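Local coordinates for ficolin-3 (Homo sapiens, PDB 2J5Z), which probably acts as a soluble lectin of innate immunity, binding galactose through its fibrinogen-like recognition domain, at residues A[181-187]-A[199-205]. Coordinates in Å, arbitrary orientation, origin at the centre of the assembly. Residues are numbered along the deposited sequence.
Sequences YRSNLNG and YGIDWAS. With GAL (beta-D-galactopyranose), chain E.
Two irregular segments, 181-187 and 199-205, extended where they meet, run antiparallel and share a single beta bridge between S183 and W203 (CA-CA 4.6 Å), with R182 facing A204, N184 D202 and L185 I201. Two backbone hydrogen bonds flank it, A204 N to R182 O (2.7 Å) and N184 N to D202 O (3.1 Å), making S183 and W203 a non-hydrogen-bonded pair. A type I turn, N184 to G187, folds the chain back so that G187 still lies against G200 and I201, the centre of an inverse gamma turn. N184, chi1 t, sends ND2 to G200 O (2.8 Å) and OD1 to Y177; its amide can donate and accept at once. A side chain at G187 would collide with G200 O and N184 ND2, so glycine fits there. Y181, chi1 p, donates its hydroxyl to D202 OD2 (2.6 Å), at the ring edge. D202, chi1 m, takes G200 N (3.1 Å) and G210 N on the same oxygen. L185 (m, t) brings CD1 to W203 CZ3 and CD2 to I201 CG2 (3.9 Å each), apolar surfaces packed against strands 101-106 and 215-220; W203, chi1 t, directs NE1 to G142. The R182 guanidinium faces A204 CB (NH1 to CB 3.8 Å), NH2 bonding D143. Galactose O3 lies over one Y181 ring face; Y199, chi1 m, brings CE1 to galactose C4 (3.1 Å). One long loop thus places both tyrosines in the galactose pocket of a fibrinogen-like domain.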
# COMPACT_ATOMS: atom_id res chain seq x y z
N TYR A 181 -11.40 31.92 1.15
CA TYR A 181 -11.64 30.79 0.24
C TYR A 181 -13.08 30.40 -0.13
O TYR A 181 -14.03 30.67 0.61
CB TYR A 181 -10.92 29.53 0.76
CG TYR A 181 -11.55 28.85 1.98
CD1 TYR A 181 -12.62 27.97 1.83
CD2 TYR A 181 -11.03 29.04 3.25
CE1 TYR A 181 -13.18 27.33 2.93
CE2 TYR A 181 -11.59 28.39 4.36
CZ TYR A 181 -12.66 27.54 4.19
OH TYR A 181 -13.22 26.89 5.26
N ARG A 182 -13.21 29.76 -1.29
CA ARG A 182 -14.40 28.98 -1.64
C ARG A 182 -14.08 27.49 -1.52
O ARG A 182 -14.98 26.67 -1.41
CB ARG A 182 -14.85 29.26 -3.08
CG ARG A 182 -15.06 30.73 -3.41
CD ARG A 182 -16.51 31.06 -3.69
NE ARG A 182 -17.15 30.10 -4.58
CZ ARG A 182 -18.42 29.72 -4.45
NH1 ARG A 182 -19.17 30.24 -3.49
NH2 ARG A 182 -18.93 28.84 -5.29
N SER A 183 -12.79 27.15 -1.57
CA SER A 183 -12.34 25.75 -1.35
C SER A 183 -11.09 25.72 -0.47
O SER A 183 -10.28 26.64 -0.47
CB SER A 183 -12.08 25.02 -2.67
OG SER A 183 -11.20 25.77 -3.50
N ASN A 184 -10.93 24.63 0.27
CA ASN A 184 -9.89 24.55 1.29
C ASN A 184 -9.54 23.08 1.54
O ASN A 184 -9.59 22.60 2.67
CB ASN A 184 -10.42 25.18 2.59
CG ASN A 184 -9.36 25.36 3.63
OD1 ASN A 184 -8.23 25.80 3.34
ND2 ASN A 184 -9.72 25.06 4.90
N LEU A 185 -9.19 22.37 0.47
CA LEU A 185 -9.07 20.92 0.53
C LEU A 185 -7.83 20.41 1.26
O LEU A 185 -7.73 19.22 1.53
CB LEU A 185 -9.14 20.30 -0.87
CG LEU A 185 -10.42 20.57 -1.67
CD1 LEU A 185 -10.35 19.88 -3.02
CD2 LEU A 185 -11.71 20.17 -0.90
N ASN A 186 -6.90 21.32 1.57
CA ASN A 186 -5.72 20.98 2.37
C ASN A 186 -5.95 21.46 3.80
O ASN A 186 -5.00 21.68 4.56
CB ASN A 186 -4.46 21.63 1.80
CG ASN A 186 -4.04 21.04 0.47
OD1 ASN A 186 -4.37 19.89 0.16
ND2 ASN A 186 -3.28 21.81 -0.31
N GLY A 187 -7.22 21.64 4.14
CA GLY A 187 -7.57 22.17 5.46
C GLY A 187 -7.52 21.09 6.53
O GLY A 187 -7.14 19.95 6.25
N TYR A 199 -13.23 26.25 9.97
CA TYR A 199 -12.73 26.09 8.62
C TYR A 199 -12.11 24.70 8.49
O TYR A 199 -11.17 24.37 9.22
CB TYR A 199 -11.66 27.14 8.34
CG TYR A 199 -12.12 28.54 8.63
CD1 TYR A 199 -13.17 29.10 7.93
CD2 TYR A 199 -11.49 29.32 9.61
CE1 TYR A 199 -13.61 30.38 8.19
CE2 TYR A 199 -11.92 30.61 9.88
CZ TYR A 199 -12.98 31.14 9.16
OH TYR A 199 -13.42 32.42 9.40
N GLY A 200 -12.64 23.90 7.57
CA GLY A 200 -12.12 22.55 7.35
C GLY A 200 -11.96 22.21 5.88
O GLY A 200 -11.74 23.10 5.06
N ILE A 201 -12.07 20.93 5.54
CA ILE A 201 -11.92 20.46 4.16
C ILE A 201 -13.23 20.75 3.44
O ILE A 201 -14.12 19.90 3.35
CB ILE A 201 -11.50 18.97 4.10
CG1 ILE A 201 -10.18 18.79 4.85
CG2 ILE A 201 -11.39 18.49 2.66
CD1 ILE A 201 -9.77 17.34 5.12
N ASP A 202 -13.34 21.99 2.95
CA ASP A 202 -14.61 22.59 2.54
C ASP A 202 -14.65 22.89 1.03
O ASP A 202 -13.63 23.20 0.42
CB ASP A 202 -14.84 23.91 3.28
CG ASP A 202 -14.90 23.74 4.79
OD1 ASP A 202 -15.13 22.62 5.28
OD2 ASP A 202 -14.73 24.76 5.50
N TRP A 203 -15.85 22.80 0.46
CA TRP A 203 -16.11 23.15 -0.94
C TRP A 203 -17.41 23.95 -0.94
O TRP A 203 -18.49 23.37 -0.86
CB TRP A 203 -16.26 21.88 -1.79
CG TRP A 203 -16.22 22.07 -3.31
CD1 TRP A 203 -17.29 22.15 -4.16
CD2 TRP A 203 -15.04 22.18 -4.14
NE1 TRP A 203 -16.85 22.31 -5.46
CE2 TRP A 203 -15.48 22.34 -5.47
CE3 TRP A 203 -13.66 22.17 -3.88
CZ2 TRP A 203 -14.60 22.46 -6.54
CZ3 TRP A 203 -12.78 22.31 -4.95
CH2 TRP A 203 -13.25 22.45 -6.26
N ALA A 204 -17.30 25.28 -1.00
CA ALA A 204 -18.45 26.17 -0.75
C ALA A 204 -19.71 25.81 -1.53
O ALA A 204 -20.82 25.88 -1.00
CB ALA A 204 -18.08 27.62 -1.00
N SER A 205 -19.54 25.44 -2.79
CA SER A 205 -20.67 25.20 -3.68
C SER A 205 -21.27 23.82 -3.51
O SER A 205 -22.31 23.50 -4.11
CB SER A 205 -20.26 25.42 -5.13
OG SER A 205 -19.34 24.41 -5.55
C1 GAL E . -14.21 33.39 3.19
C2 GAL E . -14.51 31.91 3.01
C3 GAL E . -14.66 31.22 4.37
C4 GAL E . -13.62 31.68 5.40
C5 GAL E . -13.31 33.16 5.31
C6 GAL E . -12.12 33.51 6.21
O1 GAL E . -14.04 34.02 1.91
O2 GAL E . -15.73 31.75 2.27
O3 GAL E . -14.54 29.81 4.17
O4 GAL E . -12.41 30.94 5.23
O5 GAL E . -13.01 33.48 3.96
O6 GAL E . -12.42 34.71 6.95
O HOH W 1 -9.00 23.93 7.76